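Local coordinates for protein putative sugar ABC transporter (Yersinia enterocolitica subsp. enterocolitica 8081, PDB 5ULB) that probably serves as the periplasmic binding protein of a sugar ABC importer, holding methylthioribose-like sugars such as the selenium analogue bound here, at residues K137-K142 with E231-S236; E130-L135 with P171-L176; E91-I96 with G112-L117; G78-Q83 with R271-K276. All blocks are in the same frame, centred on the assembly; numbering follows the deposited sequence. Where two conformers were deposited one is given.

Interaction 1 of 4, residues K137-K142 with E231-S236; sequences KDFNGK and EIKLYS
Tyr235 extends from strand 233-237 to meet the last turn of helix 124-138, where a Schellman motif ends the helix in the second lobe of this periplasmic binding protein. The Tyr235 hydroxyl donates to Asp138 OD2 over 2.6 Å, a short bond. The acceptor lies in the plane of the phenol ring, at its edge, and uses the lone pair that faces away from OD1; the carboxylate itself is turned 56° from the ring. OD1 is held separately by the side-chain amide of Gln134, one turn back, so each carboxylate oxygen has its own partner and the rotation of the group is fixed from two sides. Phe139 brings CE2 to 3.6 Å from Tyr235 OH, and its ring edge points at the Lys233 methylene CG. The lysine then turns off: NZ bonds to the carbonyl of Thr230. Further out, Tyr235 packs on Ala208 and Val256 of the two flanking strands. Behind the aspartate, positive phi at Asn140 closes the helix, with Gly141 N bonded to Val136 O and Asn140 N to Lys137 O at 3.2 Å.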
loop_
_atom_site.group_PDB
_atom_site.type_symbol
_atom_site.label_atom_id
_atom_site.label_comp_id
_atom_site.label_asym_id
_atom_site.label_seq_id
_atom_site.Cartn_x
_atom_site.Cartn_y
_atom_site.Cartn_z
ATOM N N LYS A 137 14.537 13.726 13.597
ATOM C CA LYS A 137 14.309 15.104 14.077
ATOM C C LYS A 137 13.929 15.026 15.575
ATOM O O LYS A 137 14.480 15.763 16.400
ATOM C CB LYS A 137 13.173 15.702 13.317
ATOM C CG LYS A 137 13.459 16.110 11.898
ATOM C CD LYS A 137 12.200 16.730 11.204
ATOM C CE LYS A 137 12.499 17.127 9.781
ATOM N NZ LYS A 137 11.337 17.571 9.075
ATOM N N ASP A 138 12.995 14.174 15.939
ATOM C CA ASP A 138 12.453 14.132 17.315
ATOM C C ASP A 138 13.519 13.723 18.326
ATOM O O ASP A 138 13.454 14.128 19.426
ATOM C CB ASP A 138 11.309 13.192 17.398
ATOM C CG ASP A 138 10.037 13.741 16.699
ATOM O OD1 ASP A 138 9.988 14.913 16.256
ATOM O OD2 ASP A 138 8.985 12.957 16.668
ATOM N N PHE A 139 14.509 12.904 17.899
ATOM C CA PHE A 139 15.549 12.424 18.775
ATOM C C PHE A 139 16.907 13.133 18.555
ATOM O O PHE A 139 17.940 12.727 19.109
ATOM C CB PHE A 139 15.646 10.903 18.710
ATOM C CG PHE A 139 14.494 10.237 19.364
ATOM C CD1 PHE A 139 14.519 9.956 20.699
ATOM C CD2 PHE A 139 13.370 9.988 18.676
ATOM C CE1 PHE A 139 13.403 9.388 21.340
ATOM C CE2 PHE A 139 12.277 9.431 19.321
ATOM C CZ PHE A 139 12.266 9.118 20.636
ATOM N N ASN A 140 16.891 14.161 17.718
ATOM C CA ASN A 140 18.187 14.859 17.422
ATOM C C ASN A 140 19.328 13.958 17.035
ATOM O O ASN A 140 20.483 14.102 17.414
ATOM C CB ASN A 140 18.685 15.762 18.564
ATOM C CG ASN A 140 17.862 16.995 18.831
ATOM O OD1 ASN A 140 16.698 16.925 19.188
ATOM N ND2 ASN A 140 18.537 18.133 18.802
ATOM N N GLY A 141 19.012 13.014 16.208
ATOM C CA GLY A 141 20.021 12.167 15.624
ATOM C C GLY A 141 20.604 11.154 16.567
ATOM O O GLY A 141 21.567 10.478 16.195
ATOM N N LYS A 142 19.989 10.940 17.741
ATOM C CA LYS A 142 20.553 9.980 18.717
ATOM C C LYS A 142 19.381 9.128 19.253
ATOM O O LYS A 142 18.558 9.598 20.043
ATOM C CB LYS A 142 21.199 10.711 19.905
ATOM C CG LYS A 142 21.800 9.668 20.902
ATOM C CD LYS A 142 22.512 10.464 22.018
ATOM C CE LYS A 142 23.746 9.798 22.583
ATOM N NZ LYS A 142 23.166 8.655 23.301
ATOM N N GLU A 231 6.720 4.498 26.651
ATOM C CA GLU A 231 7.733 5.542 26.501
ATOM C C GLU A 231 8.422 5.471 25.133
ATOM O O GLU A 231 9.014 6.464 24.740
ATOM C CB GLU A 231 8.784 5.450 27.630
ATOM C CG GLU A 231 9.846 4.347 27.540
ATOM C CD GLU A 231 9.410 2.885 27.777
ATOM O OE1 GLU A 231 8.279 2.673 28.272
ATOM O OE2 GLU A 231 10.218 2.004 27.391
ATOM N N ILE A 232 8.388 4.313 24.488
ATOM C CA ILE A 232 8.943 4.141 23.123
ATOM C C ILE A 232 8.017 4.732 22.168
ATOM O O ILE A 232 6.845 4.435 22.122
ATOM C CB ILE A 232 9.166 2.622 22.868
ATOM C CG1 ILE A 232 10.113 2.028 23.882
ATOM C CG2 ILE A 232 9.576 2.407 21.441
ATOM C CD1 ILE A 232 10.213 0.488 23.805
ATOM N N LYS A 233 8.540 5.578 21.237
ATOM C CA LYS A 233 7.728 6.237 20.239
ATOM C C LYS A 233 7.702 5.503 18.900
ATOM O O LYS A 233 8.721 4.963 18.490
ATOM C CB LYS A 233 8.213 7.694 20.079
ATOM C CG LYS A 233 8.073 8.493 21.389
ATOM C CD LYS A 233 6.721 8.289 22.145
ATOM C CE LYS A 233 6.641 9.019 23.493
ATOM N NZ LYS A 233 5.561 8.488 24.461
ATOM N N LEU A 234 6.539 5.500 18.264
ATOM C CA LEU A 234 6.333 4.787 17.028
ATOM C C LEU A 234 6.161 5.733 15.807
ATOM O O LEU A 234 5.401 6.713 15.915
ATOM C CB LEU A 234 5.051 3.921 16.985
ATOM C CG LEU A 234 4.877 2.850 17.918
ATOM C CD1 LEU A 234 3.453 2.271 17.887
ATOM C CD2 LEU A 234 5.904 1.759 17.595
ATOM N N TYR A 235 6.842 5.403 14.723
ATOM C CA TYR A 235 6.801 6.181 13.474
ATOM C C TYR A 235 6.503 5.177 12.392
ATOM O O TYR A 235 7.242 4.230 12.214
ATOM C CB TYR A 235 8.177 6.825 13.271
ATOM C CG TYR A 235 8.559 7.810 14.355
ATOM C CD1 TYR A 235 9.033 7.370 15.565
ATOM C CD2 TYR A 235 8.343 9.175 14.216
ATOM C CE1 TYR A 235 9.312 8.264 16.592
ATOM C CE2 TYR A 235 8.606 10.064 15.220
ATOM C CZ TYR A 235 9.115 9.593 16.388
ATOM O OH TYR A 235 9.353 10.450 17.427
ATOM N N SER A 236 5.413 5.427 11.619
ATOM C CA SER A 236 4.955 4.452 10.633
ATOM C C SER A 236 4.777 5.004 9.252
ATOM O O SER A 236 4.474 6.166 9.022
ATOM C CB SER A 236 3.586 3.872 11.168
ATOM O OG SER A 236 3.227 2.647 10.527
#

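Interaction 2 of 4, residues E130-L135 with P171-L176; sequences ESFGQL and PGITEL
Phe132 and Leu135 of helix 124-138 both lean on one residue, Ile173, on the edge strand 173-179. Taking the helix in order, Phe132 is the first to touch and makes the closer of the two contacts. With CG anti to the backbone N (chi1 -170°), the ring projects from the helix with its far end leading, and CZ arrives 3.9 Å from Ile173 CG2. The methyl sits at the ring edge, near its plane, so this is an edge contact, not a CH-pi one over the face; the ring and the isoleucine run alongside one another, pointing opposite ways. Nearly one turn on, Leu135 makes a looser approach, its CD2 lying 4.4 Å from Ile173 CD1. Ile173 thus divides its branches, the gamma methyl to the phenylalanine and the end of the longer arm to the leucine. Only carbon atoms meet and no hydrogen bond crosses between the segments, so the contact is apolar; all three side chains are buried. The Phe132 ring also meets other aromatics: Tyr163 edge-to-face, and Trp210 with planes at about 55°. The indole NH of Trp210 is bonded in turn to the hydroxyl of Ser131, the residue before Phe132. In the wider fold, helix 154-169 supplies Leu166 and Leu167 against Phe132, and Leu167 reaches Ile173 as well. Strand 143-148, paired with 173-179, adds Ile145, which touches both residues, while Leu135 rests on Tyr235 of strand 233-237, so that helix 124-138 spans several strands of the second lobe's sheet.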
loop_
_atom_site.group_PDB
_atom_site.type_symbol
_atom_site.label_atom_id
_atom_site.label_comp_id
_atom_site.label_asym_id
_atom_site.label_seq_id
_atom_site.Cartn_x
_atom_site.Cartn_y
_atom_site.Cartn_z
ATOM N N GLU A 130 10.064 11.007 5.315
ATOM C CA GLU A 130 9.141 11.699 6.173
ATOM C C GLU A 130 8.871 11.009 7.504
ATOM O O GLU A 130 8.571 11.604 8.517
ATOM C CB GLU A 130 7.850 11.979 5.419
ATOM C CG GLU A 130 8.001 12.919 4.255
ATOM C CD GLU A 130 8.756 14.291 4.478
ATOM O OE1 GLU A 130 8.607 14.893 5.447
ATOM O OE2 GLU A 130 9.510 14.704 3.512
ATOM N N SER A 131 8.894 9.663 7.509
ATOM C CA SER A 131 8.549 8.874 8.719
ATOM C C SER A 131 9.777 8.673 9.586
ATOM O O SER A 131 9.847 9.140 10.744
ATOM C CB SER A 131 7.892 7.524 8.330
ATOM O OG SER A 131 8.709 6.726 7.537
ATOM N N PHE A 132 10.773 8.019 9.022
ATOM C CA PHE A 132 12.031 7.863 9.685
ATOM C C PHE A 132 12.738 9.201 9.936
ATOM O O PHE A 132 13.386 9.400 10.959
ATOM C CB PHE A 132 12.964 6.856 8.964
ATOM C CG PHE A 132 14.184 6.486 9.743
ATOM C CD1 PHE A 132 14.065 5.738 10.874
ATOM C CD2 PHE A 132 15.460 6.906 9.337
ATOM C CE1 PHE A 132 15.131 5.406 11.578
ATOM C CE2 PHE A 132 16.557 6.582 10.098
ATOM C CZ PHE A 132 16.367 5.849 11.238
ATOM N N GLY A 133 12.609 10.116 8.990
ATOM C CA GLY A 133 13.176 11.423 9.228
ATOM C C GLY A 133 12.576 12.139 10.369
ATOM O O GLY A 133 13.241 12.909 11.064
ATOM N N GLN A 134 11.266 11.955 10.652
ATOM C CA GLN A 134 10.648 12.550 11.856
ATOM C C GLN A 134 11.232 11.965 13.073
ATOM O O GLN A 134 11.403 12.699 14.061
ATOM C CB GLN A 134 9.149 12.409 11.831
ATOM C CG GLN A 134 8.456 13.316 12.842
ATOM C CD GLN A 134 8.604 14.812 12.576
ATOM O OE1 GLN A 134 8.432 15.253 11.380
ATOM N NE2 GLN A 134 9.026 15.520 13.554
ATOM N N LEU A 135 11.528 10.686 13.072
ATOM C CA LEU A 135 12.189 10.035 14.197
ATOM C C LEU A 135 13.543 10.726 14.482
ATOM O O LEU A 135 13.955 11.098 15.565
ATOM C CB LEU A 135 12.292 8.534 13.943
ATOM C CG LEU A 135 12.824 7.603 15.041
ATOM C CD1 LEU A 135 12.533 6.175 14.618
ATOM C CD2 LEU A 135 14.294 7.750 15.257
ATOM N N PRO A 171 24.924 9.075 12.399
ATOM C CA PRO A 171 25.583 7.839 13.023
ATOM C C PRO A 171 25.202 7.614 14.441
ATOM O O PRO A 171 25.451 6.544 14.932
ATOM C CB PRO A 171 27.072 8.098 12.948
ATOM C CG PRO A 171 27.119 9.439 12.459
ATOM C CD PRO A 171 25.896 10.063 12.011
ATOM N N GLY A 172 24.526 8.534 15.087
ATOM C CA GLY A 172 24.006 8.298 16.406
ATOM C C GLY A 172 22.676 7.568 16.448
ATOM O O GLY A 172 22.156 7.322 17.543
ATOM N N ILE A 173 22.172 7.119 15.318
ATOM C CA ILE A 173 21.020 6.220 15.270
ATOM C C ILE A 173 21.552 4.807 15.224
ATOM O O ILE A 173 22.352 4.461 14.374
ATOM C CB ILE A 173 20.088 6.459 14.094
ATOM C CG1 ILE A 173 19.573 7.905 14.021
ATOM C CG2 ILE A 173 18.914 5.481 14.173
ATOM C CD1 ILE A 173 18.699 8.366 15.135
ATOM N N THR A 174 21.171 3.979 16.216
ATOM C CA THR A 174 21.641 2.624 16.327
ATOM C C THR A 174 20.435 1.704 16.097
ATOM O O THR A 174 19.492 1.762 16.862
ATOM C CB THR A 174 22.277 2.368 17.685
ATOM O OG1 THR A 174 23.397 3.215 17.893
ATOM C CG2 THR A 174 22.642 0.879 17.851
ATOM N N GLU A 175 20.507 0.808 15.080
ATOM C CA GLU A 175 19.507 -0.193 14.884
ATOM C C GLU A 175 19.862 -1.382 15.771
ATOM O O GLU A 175 20.842 -2.074 15.537
ATOM C CB GLU A 175 19.489 -0.644 13.452
ATOM C CG GLU A 175 18.420 -1.696 13.164
ATOM C CD GLU A 175 18.554 -2.346 11.796
ATOM O OE1 GLU A 175 18.486 -1.627 10.787
ATOM O OE2 GLU A 175 18.693 -3.619 11.683
ATOM N N LEU A 176 19.039 -1.604 16.767
ATOM C CA LEU A 176 19.253 -2.758 17.682
ATOM C C LEU A 176 18.937 -4.056 16.963
ATOM O O LEU A 176 19.657 -5.046 17.153
ATOM C CB LEU A 176 18.477 -2.580 18.970
ATOM C CG LEU A 176 18.797 -1.424 19.833
ATOM C CD1 LEU A 176 17.727 -1.330 20.897
ATOM C CD2 LEU A 176 20.189 -1.447 20.331
#

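Interaction 3 of 4, residues E91-I96 with G112-L117; sequences ELVKRI and GDIPGL
Val93 has CG1 anti to its main-chain nitrogen (chi1 175°), which sends that methyl from helix 89-98 toward the loop, while Ile114 extends CG1 and then CD1 back toward the helix (chi2 174°). The two meet at 3.9 Å, CG1 of Val93 against CD1 of Ile114. This is a helix-to-loop contact in the alpha/beta first lobe of the periplasmic binding fold, where the loop joining strands 102-106 and 118-122 comes back over the helix. Leu117 approaches the same valine methyl at about a right angle, both its CD1 and CD2 lying 3.9 Å from Val93 CG1, so one methyl sits in the corner made by the isoleucine tip and the leucine fork. A type II turn from Ile114 to Leu117, with Gly116 at positive phi, sets these two side chains on the same helix residue; Leu117 N bonds to Ile114 O across it. Ile110, earlier in the loop, also packs on Val93 and Leu117. At the margin Lys94 offers only its aliphatic part, while its extended chain carries NZ to a long salt bridge with Glu91 OE1 at 3.9 Å. Its inner methylene does the touching: Lys94 CG lies 3.9 Å from Ile114 CD1.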
loop_
_atom_site.group_PDB
_atom_site.type_symbol
_atom_site.label_atom_id
_atom_site.label_comp_id
_atom_site.label_asym_id
_atom_site.label_seq_id
_atom_site.Cartn_x
_atom_site.Cartn_y
_atom_site.Cartn_z
ATOM N N GLU A 91 8.433 -12.304 -16.368
ATOM C CA GLU A 91 8.011 -13.224 -17.404
ATOM C C GLU A 91 6.501 -13.388 -17.290
ATOM O O GLU A 91 5.826 -13.556 -18.291
ATOM C CB GLU A 91 8.738 -14.575 -17.271
ATOM C CG GLU A 91 10.119 -14.456 -17.902
ATOM C CD GLU A 91 10.008 -14.392 -19.433
ATOM O OE1 GLU A 91 10.635 -13.527 -20.064
ATOM O OE2 GLU A 91 9.232 -15.194 -19.988
ATOM N N LEU A 92 5.934 -13.332 -16.075
ATOM C CA LEU A 92 4.475 -13.485 -15.912
ATOM C C LEU A 92 3.742 -12.366 -16.641
ATOM O O LEU A 92 2.808 -12.549 -17.397
ATOM C CB LEU A 92 4.029 -13.464 -14.447
ATOM C CG LEU A 92 3.684 -14.643 -13.604
ATOM C CD1 LEU A 92 3.141 -14.152 -12.281
ATOM C CD2 LEU A 92 2.639 -15.421 -14.320
ATOM N N VAL A 93 4.233 -11.117 -16.446
ATOM C CA VAL A 93 3.647 -9.952 -17.105
ATOM C C VAL A 93 3.832 -9.977 -18.577
ATOM O O VAL A 93 2.925 -9.642 -19.340
ATOM C CB VAL A 93 4.101 -8.661 -16.430
ATOM C CG1 VAL A 93 3.571 -7.448 -17.207
ATOM C CG2 VAL A 93 3.636 -8.579 -15.003
ATOM N N LYS A 94 5.003 -10.410 -19.025
ATOM C CA LYS A 94 5.186 -10.558 -20.454
ATOM C C LYS A 94 4.148 -11.563 -21.088
ATOM O O LYS A 94 3.664 -11.383 -22.215
ATOM C CB LYS A 94 6.583 -11.009 -20.883
ATOM C CG LYS A 94 7.633 -9.907 -20.626
ATOM C CD LYS A 94 9.031 -10.440 -20.931
ATOM C CE LYS A 94 10.017 -9.327 -20.676
ATOM N NZ LYS A 94 11.354 -9.811 -20.980
ATOM N N ARG A 95 3.800 -12.616 -20.327
ATOM C CA ARG A 95 2.848 -13.600 -20.821
ATOM C C ARG A 95 1.395 -12.947 -20.848
ATOM O O ARG A 95 0.594 -13.200 -21.741
ATOM C CB ARG A 95 2.879 -14.866 -19.953
ATOM C CG ARG A 95 2.200 -16.072 -20.608
ATOM C CD ARG A 95 2.751 -17.437 -20.097
ATOM N NE ARG A 95 1.943 -17.848 -19.005
ATOM C CZ ARG A 95 0.709 -18.350 -19.102
ATOM N NH1 ARG A 95 0.061 -18.640 -17.976
ATOM N NH2 ARG A 95 0.079 -18.538 -20.286
ATOM N N ILE A 96 1.106 -12.103 -19.871
ATOM C CA ILE A 96 -0.172 -11.426 -19.828
ATOM C C ILE A 96 -0.272 -10.593 -21.086
ATOM O O ILE A 96 -1.271 -10.629 -21.801
ATOM C CB ILE A 96 -0.284 -10.526 -18.584
ATOM C CG1 ILE A 96 -0.340 -11.381 -17.295
ATOM C CG2 ILE A 96 -1.549 -9.663 -18.629
ATOM C CD1 ILE A 96 -0.259 -10.576 -15.991
ATOM N N GLY A 112 13.140 -4.088 -16.944
ATOM C CA GLY A 112 12.993 -3.637 -18.292
ATOM C C GLY A 112 11.711 -2.954 -18.605
ATOM O O GLY A 112 10.876 -2.677 -17.713
ATOM N N ASP A 113 11.475 -2.749 -19.874
ATOM C CA ASP A 113 10.338 -1.961 -20.318
ATOM C C ASP A 113 9.509 -3.001 -21.056
ATOM O O ASP A 113 9.931 -3.570 -22.045
ATOM C CB ASP A 113 10.739 -0.873 -21.331
ATOM C CG ASP A 113 9.491 -0.233 -22.019
ATOM O OD1 ASP A 113 8.786 0.700 -21.441
ATOM O OD2 ASP A 113 9.210 -0.706 -23.164
ATOM N N ILE A 114 8.322 -3.221 -20.559
ATOM C CA ILE A 114 7.352 -4.055 -21.177
ATOM C C ILE A 114 6.323 -3.137 -21.903
ATOM O O ILE A 114 5.500 -2.475 -21.233
ATOM C CB ILE A 114 6.667 -4.981 -20.151
ATOM C CG1 ILE A 114 7.717 -5.899 -19.498
ATOM C CG2 ILE A 114 5.613 -5.799 -20.835
ATOM C CD1 ILE A 114 7.179 -6.742 -18.382
ATOM N N PRO A 115 6.235 -3.222 -23.209
ATOM C CA PRO A 115 5.309 -2.288 -23.870
ATOM C C PRO A 115 3.840 -2.636 -23.479
ATOM O O PRO A 115 3.466 -3.764 -23.488
ATOM C CB PRO A 115 5.561 -2.505 -25.357
ATOM C CG PRO A 115 6.984 -3.078 -25.413
ATOM C CD PRO A 115 7.205 -3.852 -24.130
ATOM N N GLY A 116 3.048 -1.605 -23.151
ATOM C CA GLY A 116 1.712 -1.790 -22.692
ATOM C C GLY A 116 1.464 -1.870 -21.240
ATOM O O GLY A 116 0.305 -1.667 -20.794
ATOM N N LEU A 117 2.538 -2.063 -20.468
ATOM C CA LEU A 117 2.447 -2.131 -19.000
ATOM C C LEU A 117 2.528 -0.710 -18.422
ATOM O O LEU A 117 3.335 0.081 -18.880
ATOM C CB LEU A 117 3.622 -2.984 -18.499
ATOM C CG LEU A 117 3.657 -3.119 -16.985
ATOM C CD1 LEU A 117 2.439 -3.824 -16.411
ATOM C CD2 LEU A 117 4.923 -3.835 -16.604
#

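Interaction 4 of 4, residues G78-Q83 with R271-K276; sequences GIILSQ and RLVAKK
Val273, on helix 262-278, plugs into strand 78-82 of the first lobe's sheet. From its CB, which points at the strand, the side chain forks. CG1, anti to the backbone nitrogen (chi1 172°), lies 3.9 Å from the alpha carbon of Gly78, and since that residue has no side chain the methyl can come right down on the main chain. The other branch, Val273 CG2, reaches Ile80 CG1 at 3.8 Å. The same Val273 CG2 stands 4.0 Å from the carbonyl oxygen Ile79 O. The valine therefore straddles the strand's beginning. The helical segment 271-276 and strand 78-82 run roughly antiparallel (152°), their axes 8.9 Å apart at closest. Ile22 of neighbouring strand 21-26 also packs on Val273. At the far end of the strand, Ser82 OG donates to Gln83 OE1 at 2.6 Å, from above the amide plane; Gln83 NE2 makes weak bonds to Asp107 and to O4 of the bound sugar. Through its bond Ser82 helps to position the pocket glutamine, and Arg26 NH1 in turn bonds to Ser82 OG. Across the helix contact, buried methyls on main chain and isoleucine imply that close fit and exclusion of water carry this patch, while polar ties such as Arg271 to Glu44 secure the helix beyond it.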
loop_
_atom_site.group_PDB
_atom_site.type_symbol
_atom_site.label_atom_id
_atom_site.label_comp_id
_atom_site.label_asym_id
_atom_site.label_seq_id
_atom_site.Cartn_x
_atom_site.Cartn_y
_atom_site.Cartn_z
ATOM N N GLY A 78 -8.621 -7.746 -18.266
ATOM C CA GLY A 78 -7.509 -7.067 -17.662
ATOM C C GLY A 78 -7.089 -7.703 -16.406
ATOM O O GLY A 78 -7.903 -8.461 -15.760
ATOM N N ILE A 79 -5.844 -7.483 -15.988
ATOM C CA ILE A 79 -5.250 -8.011 -14.779
ATOM C C ILE A 79 -4.537 -6.895 -14.046
ATOM O O ILE A 79 -3.851 -6.084 -14.692
ATOM C CB ILE A 79 -4.319 -9.185 -15.079
ATOM C CG1 ILE A 79 -5.088 -10.425 -15.559
ATOM C CG2 ILE A 79 -3.452 -9.545 -13.854
ATOM C CD1 ILE A 79 -4.301 -11.595 -16.041
ATOM N N ILE A 80 -4.695 -6.861 -12.758
ATOM C CA ILE A 80 -3.899 -6.011 -11.856
ATOM C C ILE A 80 -3.121 -6.900 -10.955
ATOM O O ILE A 80 -3.704 -7.762 -10.287
ATOM C CB ILE A 80 -4.796 -5.027 -11.062
ATOM C CG1 ILE A 80 -5.499 -4.043 -12.022
ATOM C CG2 ILE A 80 -3.993 -4.231 -10.020
ATOM C CD1 ILE A 80 -6.659 -3.322 -11.354
ATOM N N LEU A 81 -1.766 -6.698 -10.843
ATOM C CA LEU A 81 -0.951 -7.367 -9.866
ATOM C C LEU A 81 -0.513 -6.430 -8.790
ATOM O O LEU A 81 -0.260 -5.254 -9.058
ATOM C CB LEU A 81 0.278 -7.987 -10.496
ATOM C CG LEU A 81 0.114 -8.928 -11.710
ATOM C CD1 LEU A 81 1.409 -9.538 -12.109
ATOM C CD2 LEU A 81 -0.965 -9.968 -11.365
ATOM N N SER A 82 -0.320 -6.963 -7.573
ATOM C CA SER A 82 0.189 -6.171 -6.471
ATOM C C SER A 82 1.172 -7.011 -5.672
ATOM O O SER A 82 0.855 -8.160 -5.307
ATOM C CB SER A 82 -0.986 -5.698 -5.643
ATOM O OG SER A 82 -0.671 -4.811 -4.593
ATOM N N GLN A 83 2.368 -6.462 -5.398
ATOM C CA GLN A 83 3.397 -7.118 -4.654
ATOM C C GLN A 83 3.949 -8.384 -5.295
ATOM O O GLN A 83 4.508 -9.259 -4.632
ATOM C CB GLN A 83 3.042 -7.384 -3.165
ATOM C CG GLN A 83 2.960 -6.085 -2.267
ATOM C CD GLN A 83 1.718 -5.368 -2.360
ATOM O OE1 GLN A 83 0.698 -5.962 -2.717
ATOM N NE2 GLN A 83 1.723 -4.072 -2.086
ATOM N N ARG A 271 -8.452 2.379 -13.103
ATOM C CA ARG A 271 -8.576 3.410 -14.144
ATOM C C ARG A 271 -7.587 3.146 -15.286
ATOM O O ARG A 271 -7.900 3.294 -16.477
ATOM C CB ARG A 271 -8.321 4.816 -13.572
ATOM C CG ARG A 271 -9.314 5.263 -12.572
ATOM C CD ARG A 271 -8.929 6.671 -12.089
ATOM N NE ARG A 271 -9.705 7.059 -10.923
ATOM C CZ ARG A 271 -9.484 8.158 -10.204
ATOM N NH1 ARG A 271 -8.525 8.974 -10.527
ATOM N NH2 ARG A 271 -10.235 8.441 -9.185
ATOM N N LEU A 272 -6.337 2.813 -14.940
ATOM C CA LEU A 272 -5.319 2.512 -15.933
ATOM C C LEU A 272 -5.684 1.339 -16.843
ATOM O O LEU A 272 -5.550 1.421 -18.025
ATOM C CB LEU A 272 -3.939 2.317 -15.267
ATOM C CG LEU A 272 -3.303 3.613 -14.726
ATOM C CD1 LEU A 272 -2.255 3.275 -13.676
ATOM C CD2 LEU A 272 -2.674 4.337 -15.902
ATOM N N VAL A 273 -6.169 0.253 -16.201
ATOM C CA VAL A 273 -6.632 -0.879 -17.024
ATOM C C VAL A 273 -7.807 -0.544 -17.877
ATOM O O VAL A 273 -7.875 -0.951 -19.036
ATOM C CB VAL A 273 -6.871 -2.079 -16.107
ATOM C CG1 VAL A 273 -7.539 -3.209 -16.848
ATOM C CG2 VAL A 273 -5.597 -2.572 -15.545
ATOM N N ALA A 274 -8.772 0.246 -17.367
ATOM C CA ALA A 274 -9.854 0.692 -18.170
ATOM C C ALA A 274 -9.420 1.459 -19.429
ATOM O O ALA A 274 -9.921 1.226 -20.516
ATOM C CB ALA A 274 -10.798 1.523 -17.348
ATOM N N LYS A 275 -8.491 2.395 -19.234
ATOM C CA LYS A 275 -7.958 3.152 -20.390
ATOM C C LYS A 275 -7.264 2.201 -21.356
ATOM O O LYS A 275 -7.387 2.436 -22.579
ATOM C CB LYS A 275 -7.020 4.230 -19.868
ATOM C CG LYS A 275 -7.704 5.377 -19.189
ATOM C CD LYS A 275 -6.747 6.454 -18.678
ATOM C CE LYS A 275 -5.971 7.165 -19.761
ATOM N NZ LYS A 275 -6.761 8.071 -20.477
ATOM N N LYS A 276 -6.457 1.268 -20.872
ATOM C CA LYS A 276 -5.797 0.346 -21.776
ATOM C C LYS A 276 -6.812 -0.452 -22.594
ATOM O O LYS A 276 -6.657 -0.593 -23.817
ATOM C CB LYS A 276 -4.917 -0.619 -21.001
ATOM C CG LYS A 276 -3.683 0.094 -20.351
ATOM C CD LYS A 276 -3.019 -0.759 -19.306
ATOM C CE LYS A 276 -1.948 -0.020 -18.473
ATOM N NZ LYS A 276 -0.858 0.473 -19.349
#

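How the interactions relate
From the N terminus, the first segment met is 78-83, which opens interaction 4; it closes only at 271-276, 188 residues on. The other three all lie within that span. Interaction 3 is a short loop, helix 89-98 to the turn before strand 118-122, finished before the chain enters the second lobe. There interactions 2 and 1 cross: both leave from helix 124-138, 2 closing at strand 173-179 and 1 at strand 233-237, and they touch where Gly141 C meets Ile173 CD1 at 3.7 Å. Interactions 3 and 4, joined by a probable Lys276 NZ to Gly116 O hydrogen bond, tie helices and a loop to the first lobe's part of the sheet; 1 and 2 tie helix 124-138 to the second lobe's.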